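Local coordinates for protein neuraminidase (Influenza A virus, PDB 4GDI) that is a neuraminidase-like surface glycoprotein of a bat influenza A virus, in a sialidase family but with a diverged putative active site, so that sialidase activity is uncertain, at residues E237-R248 with C256-I267; S287-Q295 with S307-T318. One frame throughout, in Å; residues are numbered along the deposited sequence.

Interaction 1: residues E237-R248 with C256-I267; sequences EPCNGAPTDFPR and CKMAQEKGEGGI. With CA (calcium ion), chain R.
Asp245 OD1 takes the backbone N-H of Ile267 on its syn lone pair, with N at 3.0 Å from OD1 and an N-H...O angle of 156°. Phe246 N adds a weak bond to the same oxygen. The other oxygen, OD2, binds the calcium ion at 2.3 Å, which fixes the rotation of the carboxylate. Asp245 swings this group away from its own N (chi1 -155°), toward Gly265 and Gly266. Gly263 O and Gly265 O also bind the calcium. A water on the metal donates to Pro247 O and Lys262 O, tying both segments to the site. Backbone oxygens of Asn215 and Asp219 complete the coordination. Phe246 O receives a CA-H...O contact from Gly266 CA at 3.0 Å. Pro247 CG packs on Glu264 O. Away from the metal, the Cys239-Cys256 disulfide pins the start of one segment to the start of the other. Glu237 crosses Met258 at about a right angle, with CG against Cys256 O. Between the disulfide and the calcium, Pro243 CG meets Ala259 CB at 3.7 Å. Arg248 NH1 bonds Asp245 O, while its NH2 bonds Thr282 O. Both segments lie in the loop between strands 233-236 and 277-281, and Thr244 and Arg248 touch the latter.

Interaction 2: residues S287-Q295 with S307-T318; sequences SQNGFVLEQ and SLSYELFSNKRT
Ser307 and Gln295 meet twice. Ser307 N bonds Gln295 O, and the hydroxyl OG donates to the amide oxygen OE1 at 2.6 Å. Leu308 lies side by side with the Gln295 chain, its CD1 3.5 Å from OE1, and its carbonyl takes Gln295 N. Ser309 OG rests near Glu294 CG at 3.7 Å. Tyr310 exchanges two backbone bonds with Leu293, while its OH reaches Lys19 O. Glu311 CG touches Val292 CG2 on the face that also carries Glu294 and Ser309. Leu312 turns inward, with CD1 3.8 Å from Leu293 CD2. Phe291 O takes Phe313 N and, weakly, Leu312 N, and Phe291 N bonds Phe313 O. The Phe313 ring edge receives Phe291 CB at 4.1 Å from CD2. Asn315 O is held by Asn289 ND2 at 2.7 Å, in the plane of that amide. Lys316 O takes Gly290 N. Arg317 CG lies against Gln288 O, one guanidinium face looks loosely toward Gln288 CB, and NE forms a salt bridge with Glu344. Thr318 N bonds Gln288 O, and its O takes Gln288 NE2 at 2.8 Å. Its chi1 of 53° turns OG1 to Gly290 O, which it meets from above the carbonyl plane. Leu312 and Phe313 opposite Phe291 form a classic beta bulge, here where the chain passes between neighbouring sheets of the neuraminidase beta-propeller.

In the fold
The two contacts follow one another along the chain, and the strand 277-281 lies between them in sequence. Interaction 1 joins two parts of one irregular loop by a metal, a disulfide and a few side-chain bonds. Interaction 2 is antiparallel strand pairing broken by bulges, with a corner in the second segment, and buries 929 Å² against 692 Å². Both are partly buried, and the second has more buried residues. Their centres lie about 17 Å apart, yet they touch: Phe246 CE2 comes to 3.4 Å from Ser287 O, and Ile267 CD1 packs on Gln288 NE2. The strand 277-281 pairs with 289-296 and is also touched by side chains of the 237-248 segment. Interaction 2 alone reaches a neighbouring subunit, through Lys316 and Glu76 of that chain.

Interaction 1: residues E237-R248 with C256-I267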
loop_
_atom_site.group_PDB
_atom_site.type_symbol
_atom_site.label_atom_id
_atom_site.label_comp_id
_atom_site.label_asym_id
_atom_site.label_seq_id
_atom_site.Cartn_x
_atom_site.Cartn_y
_atom_site.Cartn_z
ATOM N N GLU A 237 41.749 -19.048 9.787
ATOM C CA GLU A 237 41.991 -17.960 10.737
ATOM C C GLU A 237 42.686 -16.787 10.036
ATOM O O GLU A 237 43.636 -16.986 9.281
ATOM C CB GLU A 237 42.884 -18.460 11.884
ATOM C CG GLU A 237 43.055 -17.446 13.000
ATOM C CD GLU A 237 41.837 -17.330 13.897
ATOM O OE1 GLU A 237 40.853 -18.081 13.679
ATOM O OE2 GLU A 237 41.875 -16.490 14.830
ATOM N N PRO A 238 42.200 -15.554 10.249
ATOM C CA PRO A 238 42.938 -14.424 9.669
ATOM C C PRO A 238 44.398 -14.409 10.137
ATOM O O PRO A 238 44.680 -14.738 11.285
ATOM C CB PRO A 238 42.184 -13.207 10.198
ATOM C CG PRO A 238 40.750 -13.715 10.361
ATOM C CD PRO A 238 40.940 -15.135 10.876
ATOM N N CYS A 239 45.314 -14.065 9.244
ATOM C CA CYS A 239 46.732 -14.165 9.560
ATOM C C CYS A 239 47.350 -12.784 9.717
ATOM O O CYS A 239 48.569 -12.648 9.748
ATOM C CB CYS A 239 47.463 -14.980 8.479
ATOM S SG CYS A 239 46.897 -16.695 8.360
ATOM N N ASN A 240 46.515 -11.753 9.822
ATOM C CA ASN A 240 47.022 -10.415 10.081
ATOM C C ASN A 240 47.179 -10.243 11.588
ATOM O O ASN A 240 47.125 -11.227 12.331
ATOM C CB ASN A 240 46.116 -9.354 9.455
ATOM C CG ASN A 240 44.701 -9.359 10.041
ATOM O OD1 ASN A 240 44.255 -10.354 10.618
ATOM N ND2 ASN A 240 43.991 -8.250 9.874
ATOM N N GLY A 241 47.389 -9.010 12.040
ATOM C CA GLY A 241 47.587 -8.750 13.459
ATOM C C GLY A 241 46.562 -7.771 14.002
ATOM O O GLY A 241 46.758 -7.190 15.063
ATOM N N ALA A 242 45.457 -7.605 13.279
ATOM C CA ALA A 242 44.408 -6.682 13.695
ATOM C C ALA A 242 43.091 -7.431 13.873
ATOM O O ALA A 242 42.355 -7.622 12.903
ATOM C CB ALA A 242 44.255 -5.598 12.666
ATOM N N PRO A 243 42.795 -7.877 15.104
ATOM C CA PRO A 243 41.525 -8.562 15.391
ATOM C C PRO A 243 40.335 -7.668 15.044
ATOM O O PRO A 243 40.497 -6.459 15.126
ATOM C CB PRO A 243 41.599 -8.815 16.902
ATOM C CG PRO A 243 43.052 -8.762 17.226
ATOM C CD PRO A 243 43.624 -7.741 16.309
ATOM N N THR A 244 39.180 -8.221 14.653
ATOM C CA THR A 244 38.061 -7.370 14.253
ATOM C C THR A 244 36.764 -7.606 15.022
ATOM O O THR A 244 35.774 -6.912 14.793
ATOM C CB THR A 244 37.748 -7.467 12.731
ATOM O OG1 THR A 244 37.320 -8.795 12.392
ATOM C CG2 THR A 244 38.957 -7.089 11.909
ATOM N N ASP A 245 36.763 -8.566 15.935
ATOM C CA ASP A 245 35.620 -8.762 16.809
ATOM C C ASP A 245 35.534 -7.561 17.770
ATOM O O ASP A 245 36.460 -6.757 17.876
ATOM C CB ASP A 245 35.796 -10.056 17.597
ATOM C CG ASP A 245 34.484 -10.660 18.061
ATOM O OD1 ASP A 245 33.403 -10.066 17.822
ATOM O OD2 ASP A 245 34.546 -11.747 18.672
ATOM N N PHE A 246 34.395 -7.419 18.429
ATOM C CA PHE A 246 34.292 -6.550 19.586
ATOM C C PHE A 246 33.590 -7.316 20.693
ATOM O O PHE A 246 32.483 -7.811 20.490
ATOM C CB PHE A 246 33.547 -5.258 19.291
ATOM C CG PHE A 246 33.666 -4.257 20.408
ATOM C CD1 PHE A 246 32.862 -4.361 21.538
ATOM C CD2 PHE A 246 34.621 -3.254 20.357
ATOM C CE1 PHE A 246 32.996 -3.472 22.592
ATOM C CE2 PHE A 246 34.759 -2.353 21.410
ATOM C CZ PHE A 246 33.940 -2.465 22.524
ATOM N N PRO A 247 34.224 -7.401 21.880
ATOM C CA PRO A 247 35.469 -6.703 22.240
ATOM C C PRO A 247 36.706 -7.331 21.629
ATOM O O PRO A 247 36.626 -8.390 20.992
ATOM C CB PRO A 247 35.519 -6.853 23.767
ATOM C CG PRO A 247 34.828 -8.132 24.036
ATOM C CD PRO A 247 33.751 -8.270 22.971
ATOM N N ARG A 248 37.849 -6.677 21.824
ATOM C CA ARG A 248 39.124 -7.206 21.350
ATOM C C ARG A 248 40.264 -6.523 22.080
ATOM O O ARG A 248 40.061 -5.495 22.711
ATOM C CB ARG A 248 39.291 -6.972 19.845
ATOM C CG ARG A 248 39.209 -5.517 19.411
ATOM C CD ARG A 248 39.654 -5.376 17.957
ATOM N NE ARG A 248 39.616 -3.999 17.462
ATOM C CZ ARG A 248 38.514 -3.327 17.133
ATOM N NH1 ARG A 248 37.303 -3.881 17.245
ATOM N NH2 ARG A 248 38.632 -2.081 16.690
ATOM N N CYS A 256 48.959 -16.565 11.911
ATOM C CA CYS A 256 47.697 -17.253 11.727
ATOM C C CYS A 256 47.111 -17.700 13.063
ATOM O O CYS A 256 46.141 -18.450 13.098
ATOM C CB CYS A 256 47.882 -18.445 10.792
ATOM S SG CYS A 256 48.344 -17.931 9.115
ATOM N N LYS A 257 47.666 -17.208 14.161
ATOM C CA LYS A 257 47.190 -17.623 15.473
ATOM C C LYS A 257 45.982 -16.813 15.927
ATOM O O LYS A 257 45.810 -15.664 15.539
ATOM C CB LYS A 257 48.315 -17.538 16.506
ATOM C CG LYS A 257 49.486 -18.468 16.188
ATOM C CD LYS A 257 50.387 -18.690 17.397
ATOM C CE LYS A 257 51.013 -17.395 17.891
ATOM N NZ LYS A 257 51.756 -17.600 19.167
ATOM N N MET A 258 45.151 -17.445 16.744
ATOM C CA MET A 258 44.006 -16.794 17.359
ATOM C C MET A 258 44.438 -15.629 18.243
ATOM O O MET A 258 45.506 -15.665 18.850
ATOM C CB MET A 258 43.235 -17.817 18.189
ATOM C CG MET A 258 42.619 -18.911 17.341
ATOM S SD MET A 258 42.006 -20.339 18.255
ATOM C CE MET A 258 40.656 -19.622 19.163
ATOM N N ALA A 259 43.609 -14.591 18.286
ATOM C CA ALA A 259 43.818 -13.458 19.184
ATOM C C ALA A 259 43.002 -13.687 20.452
ATOM O O ALA A 259 41.833 -13.316 20.537
ATOM C CB ALA A 259 43.400 -12.174 18.504
ATOM N N GLN A 260 43.613 -14.311 21.445
ATOM C CA GLN A 260 42.857 -14.727 22.614
ATOM C C GLN A 260 42.617 -13.600 23.616
ATOM O O GLN A 260 41.738 -13.725 24.464
ATOM C CB GLN A 260 43.528 -15.926 23.276
ATOM C CG GLN A 260 44.023 -16.933 22.247
ATOM C CD GLN A 260 43.774 -18.374 22.643
ATOM O OE1 GLN A 260 42.679 -18.909 22.435
ATOM N NE2 GLN A 260 44.799 -19.020 23.196
ATOM N N GLU A 261 43.350 -12.494 23.509
ATOM C CA GLU A 261 43.114 -11.367 24.421
ATOM C C GLU A 261 41.691 -10.837 24.235
ATOM O O GLU A 261 41.346 -10.319 23.170
ATOM C CB GLU A 261 44.127 -10.229 24.209
ATOM C CG GLU A 261 44.028 -9.134 25.286
ATOM C CD GLU A 261 44.817 -7.864 24.959
ATOM O OE1 GLU A 261 45.534 -7.829 23.933
ATOM O OE2 GLU A 261 44.708 -6.887 25.737
ATOM N N LYS A 262 40.878 -10.973 25.282
ATOM C CA LYS A 262 39.485 -10.527 25.275
ATOM C C LYS A 262 38.689 -11.223 24.174
ATOM O O LYS A 262 37.852 -10.615 23.511
ATOM C CB LYS A 262 39.405 -9.013 25.137
ATOM C CG LYS A 262 39.870 -8.287 26.406
ATOM C CD LYS A 262 40.352 -6.880 26.118
ATOM C CE LYS A 262 39.241 -5.853 26.285
ATOM N NZ LYS A 262 39.680 -4.498 25.839
ATOM N N GLY A 263 38.949 -12.511 24.010
ATOM C CA GLY A 263 38.308 -13.295 22.972
ATOM C C GLY A 263 36.896 -13.690 23.353
ATOM O O GLY A 263 36.094 -14.053 22.491
ATOM N N GLU A 264 36.590 -13.626 24.646
ATOM C CA GLU A 264 35.269 -14.002 25.117
ATOM C C GLU A 264 34.287 -12.929 24.693
ATOM O O GLU A 264 34.632 -11.744 24.664
ATOM C CB GLU A 264 35.248 -14.158 26.637
ATOM C CG GLU A 264 33.999 -14.844 27.150
ATOM C CD GLU A 264 33.973 -14.964 28.668
ATOM O OE1 GLU A 264 35.004 -14.672 29.316
ATOM O OE2 GLU A 264 32.913 -15.346 29.214
ATOM N N GLY A 265 33.064 -13.340 24.366
ATOM C CA GLY A 265 32.073 -12.408 23.856
ATOM C C GLY A 265 32.355 -12.032 22.406
ATOM O O GLY A 265 33.277 -12.556 21.778
ATOM N N GLY A 266 31.550 -11.121 21.872
ATOM C CA GLY A 266 31.708 -10.687 20.507
ATOM C C GLY A 266 30.407 -10.215 19.893
ATOM O O GLY A 266 29.362 -10.154 20.552
ATOM N N ILE A 267 30.478 -9.874 18.614
ATOM C CA ILE A 267 29.354 -9.281 17.921
ATOM C C ILE A 267 29.426 -9.651 16.438
ATOM O O ILE A 267 30.511 -9.730 15.868
ATOM C CB ILE A 267 29.340 -7.758 18.124
ATOM C CG1 ILE A 267 27.990 -7.182 17.682
ATOM C CG2 ILE A 267 30.511 -7.123 17.394
ATOM C CD1 ILE A 267 27.749 -5.742 18.086
HETATM CA CA CA R . 35.174 -12.990 20.462
HETATM O O HOH W 1 30.402 -7.360 22.167
HETATM O O HOH W 2 36.190 -10.973 21.337
HETATM O O HOH W 3 37.190 -4.342 23.621
#

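Interaction 2: residues S287-Q295 with S307-T318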
loop_
_atom_site.group_PDB
_atom_site.type_symbol
_atom_site.label_atom_id
_atom_site.label_comp_id
_atom_site.label_asym_id
_atom_site.label_seq_id
_atom_site.Cartn_x
_atom_site.Cartn_y
_atom_site.Cartn_z
ATOM N N SER A 287 35.648 1.205 22.704
ATOM C CA SER A 287 34.207 1.400 22.684
ATOM C C SER A 287 33.651 0.920 21.356
ATOM O O SER A 287 34.369 0.855 20.368
ATOM C CB SER A 287 33.870 2.876 22.863
ATOM O OG SER A 287 34.209 3.615 21.700
ATOM N N GLN A 288 32.363 0.611 21.338
ATOM C CA GLN A 288 31.696 0.153 20.128
ATOM C C GLN A 288 31.330 1.361 19.272
ATOM O O GLN A 288 30.169 1.555 18.918
ATOM C CB GLN A 288 30.444 -0.623 20.518
ATOM C CG GLN A 288 30.211 -1.869 19.745
ATOM C CD GLN A 288 29.062 -2.655 20.321
ATOM O OE1 GLN A 288 29.238 -3.403 21.275
ATOM N NE2 GLN A 288 27.868 -2.461 19.769
ATOM N N ASN A 289 32.325 2.187 18.956
ATOM C CA ASN A 289 32.086 3.395 18.189
ATOM C C ASN A 289 32.855 3.402 16.879
ATOM O O ASN A 289 33.970 2.892 16.813
ATOM C CB ASN A 289 32.471 4.612 19.019
ATOM C CG ASN A 289 31.552 4.807 20.200
ATOM O OD1 ASN A 289 31.739 4.204 21.260
ATOM N ND2 ASN A 289 30.531 5.623 20.014
ATOM N N GLY A 290 32.254 4.000 15.857
ATOM C CA GLY A 290 32.871 4.118 14.547
ATOM C C GLY A 290 32.819 2.814 13.769
ATOM O O GLY A 290 32.469 1.773 14.313
ATOM N N PHE A 291 33.174 2.877 12.491
ATOM C CA PHE A 291 33.301 1.676 11.668
ATOM C C PHE A 291 34.334 1.933 10.590
ATOM O O PHE A 291 34.282 2.944 9.871
ATOM C CB PHE A 291 31.957 1.299 11.043
ATOM C CG PHE A 291 31.797 -0.170 10.751
ATOM C CD1 PHE A 291 31.744 -1.099 11.774
ATOM C CD2 PHE A 291 31.639 -0.614 9.453
ATOM C CE1 PHE A 291 31.571 -2.445 11.505
ATOM C CE2 PHE A 291 31.460 -1.969 9.182
ATOM C CZ PHE A 291 31.427 -2.878 10.206
ATOM N N VAL A 292 35.272 1.003 10.469
ATOM C CA VAL A 292 36.408 1.174 9.577
ATOM C C VAL A 292 36.581 -0.027 8.633
ATOM O O VAL A 292 36.615 -1.182 9.067
ATOM C CB VAL A 292 37.691 1.381 10.407
ATOM C CG1 VAL A 292 38.917 1.443 9.508
ATOM C CG2 VAL A 292 37.571 2.646 11.234
ATOM N N LEU A 293 36.685 0.269 7.345
ATOM C CA LEU A 293 36.881 -0.741 6.313
ATOM C C LEU A 293 38.333 -0.663 5.835
ATOM O O LEU A 293 38.799 0.402 5.441
ATOM C CB LEU A 293 35.928 -0.487 5.147
ATOM C CG LEU A 293 34.568 -1.199 5.212
ATOM C CD1 LEU A 293 34.712 -2.666 4.838
ATOM C CD2 LEU A 293 33.974 -1.074 6.592
ATOM N N GLU A 294 39.052 -1.778 5.888
ATOM C CA GLU A 294 40.447 -1.797 5.442
ATOM C C GLU A 294 40.687 -2.865 4.390
ATOM O O GLU A 294 40.245 -4.010 4.521
ATOM C CB GLU A 294 41.376 -1.995 6.632
ATOM C CG GLU A 294 41.336 -0.814 7.612
ATOM C CD GLU A 294 42.201 -1.029 8.840
ATOM O OE1 GLU A 294 41.874 -1.919 9.651
ATOM O OE2 GLU A 294 43.204 -0.298 8.996
ATOM N N GLN A 295 41.382 -2.472 3.331
ATOM C CA GLN A 295 41.704 -3.373 2.239
ATOM C C GLN A 295 43.084 -4.009 2.420
ATOM O O GLN A 295 44.064 -3.318 2.715
ATOM C CB GLN A 295 41.689 -2.596 0.931
ATOM C CG GLN A 295 41.835 -3.478 -0.301
ATOM C CD GLN A 295 42.194 -2.674 -1.538
ATOM O OE1 GLN A 295 43.085 -1.839 -1.496
ATOM N NE2 GLN A 295 41.495 -2.916 -2.637
ATOM N N SER A 307 46.193 -1.334 2.377
ATOM C CA SER A 307 46.329 -0.230 1.434
ATOM C C SER A 307 45.210 0.780 1.692
ATOM O O SER A 307 45.353 1.668 2.536
ATOM C CB SER A 307 46.314 -0.737 -0.008
ATOM O OG SER A 307 45.275 -1.676 -0.194
ATOM N N LEU A 308 44.085 0.623 1.004
ATOM C CA LEU A 308 42.949 1.522 1.189
ATOM C C LEU A 308 42.384 1.390 2.598
ATOM O O LEU A 308 42.281 0.292 3.146
ATOM C CB LEU A 308 41.859 1.219 0.171
ATOM C CG LEU A 308 42.177 1.539 -1.287
ATOM C CD1 LEU A 308 41.116 0.940 -2.192
ATOM C CD2 LEU A 308 42.266 3.039 -1.485
ATOM N N SER A 309 42.017 2.517 3.183
ATOM C CA SER A 309 41.398 2.513 4.492
ATOM C C SER A 309 40.321 3.593 4.557
ATOM O O SER A 309 40.534 4.731 4.143
ATOM C CB SER A 309 42.446 2.728 5.573
ATOM O OG SER A 309 41.841 2.738 6.849
ATOM N N TYR A 310 39.155 3.225 5.067
ATOM C CA TYR A 310 38.014 4.124 5.072
ATOM C C TYR A 310 37.334 4.127 6.427
ATOM O O TYR A 310 36.810 3.110 6.873
ATOM C CB TYR A 310 36.980 3.688 4.047
ATOM C CG TYR A 310 37.349 3.872 2.609
ATOM C CD1 TYR A 310 37.420 5.136 2.045
ATOM C CD2 TYR A 310 37.583 2.768 1.790
ATOM C CE1 TYR A 310 37.734 5.300 0.708
ATOM C CE2 TYR A 310 37.897 2.922 0.454
ATOM C CZ TYR A 310 37.972 4.189 -0.082
ATOM O OH TYR A 310 38.286 4.336 -1.412
ATOM N N GLU A 311 37.317 5.285 7.066
ATOM C CA GLU A 311 36.659 5.426 8.336
ATOM C C GLU A 311 35.258 5.891 8.012
ATOM O O GLU A 311 35.008 7.086 7.888
ATOM C CB GLU A 311 37.412 6.444 9.193
ATOM C CG GLU A 311 36.887 6.585 10.603
ATOM C CD GLU A 311 37.832 7.390 11.484
ATOM O OE1 GLU A 311 39.064 7.208 11.362
ATOM O OE2 GLU A 311 37.346 8.210 12.292
ATOM N N LEU A 312 34.349 4.936 7.834
ATOM C CA LEU A 312 32.986 5.251 7.413
ATOM C C LEU A 312 32.226 6.007 8.501
ATOM O O LEU A 312 31.450 6.926 8.213
ATOM C CB LEU A 312 32.237 3.973 7.047
ATOM C CG LEU A 312 32.776 3.221 5.827
ATOM C CD1 LEU A 312 31.904 1.972 5.556
ATOM C CD2 LEU A 312 32.832 4.136 4.605
ATOM N N PHE A 313 32.449 5.607 9.748
ATOM C CA PHE A 313 31.930 6.339 10.900
ATOM C C PHE A 313 33.073 6.512 11.901
ATOM O O PHE A 313 33.943 5.645 11.996
ATOM C CB PHE A 313 30.787 5.564 11.561
ATOM C CG PHE A 313 29.555 5.440 10.707
ATOM C CD1 PHE A 313 28.618 6.462 10.656
ATOM C CD2 PHE A 313 29.326 4.292 9.962
ATOM C CE1 PHE A 313 27.476 6.343 9.865
ATOM C CE2 PHE A 313 28.190 4.167 9.172
ATOM C CZ PHE A 313 27.265 5.191 9.125
ATOM N N SER A 314 33.079 7.609 12.655
ATOM C CA SER A 314 34.106 7.799 13.687
ATOM C C SER A 314 33.532 7.653 15.076
ATOM O O SER A 314 34.060 6.905 15.893
ATOM C CB SER A 314 34.772 9.168 13.580
ATOM O OG SER A 314 35.415 9.327 12.332
ATOM N N ASN A 315 32.453 8.377 15.344
ATOM C CA ASN A 315 31.889 8.436 16.682
ATOM C C ASN A 315 30.534 7.740 16.842
ATOM O O ASN A 315 30.193 7.320 17.942
ATOM C CB ASN A 315 31.774 9.897 17.119
ATOM C CG ASN A 315 33.131 10.558 17.281
ATOM O OD1 ASN A 315 34.012 10.032 17.967
ATOM N ND2 ASN A 315 33.315 11.700 16.632
ATOM N N LYS A 316 29.764 7.616 15.764
ATOM C CA LYS A 316 28.451 6.972 15.860
ATOM C C LYS A 316 28.612 5.591 16.465
ATOM O O LYS A 316 29.569 4.884 16.159
ATOM C CB LYS A 316 27.774 6.861 14.490
ATOM C CG LYS A 316 26.498 7.675 14.362
ATOM C CD LYS A 316 25.893 7.555 12.963
ATOM C CE LYS A 316 24.728 8.521 12.764
ATOM N NZ LYS A 316 23.879 8.657 13.995
ATOM N N ARG A 317 27.686 5.205 17.334
ATOM C CA ARG A 317 27.735 3.876 17.929
ATOM C C ARG A 317 27.249 2.850 16.910
ATOM O O ARG A 317 26.221 3.059 16.247
ATOM C CB ARG A 317 26.875 3.807 19.181
ATOM C CG ARG A 317 26.999 2.501 19.925
ATOM C CD ARG A 317 26.211 2.541 21.224
ATOM N NE ARG A 317 26.124 1.229 21.865
ATOM C CZ ARG A 317 26.910 0.811 22.851
ATOM N NH1 ARG A 317 27.863 1.596 23.344
ATOM N NH2 ARG A 317 26.740 -0.402 23.353
ATOM N N THR A 318 27.999 1.763 16.762
ATOM C CA THR A 318 27.667 0.764 15.738
ATOM C C THR A 318 27.481 -0.593 16.392
ATOM O O THR A 318 28.006 -0.827 17.482
ATOM C CB THR A 318 28.750 0.709 14.639
ATOM O OG1 THR A 318 30.031 0.532 15.245
ATOM C CG2 THR A 318 28.767 2.011 13.837
HETATM O O HOH W 4 30.811 0.360 23.887
#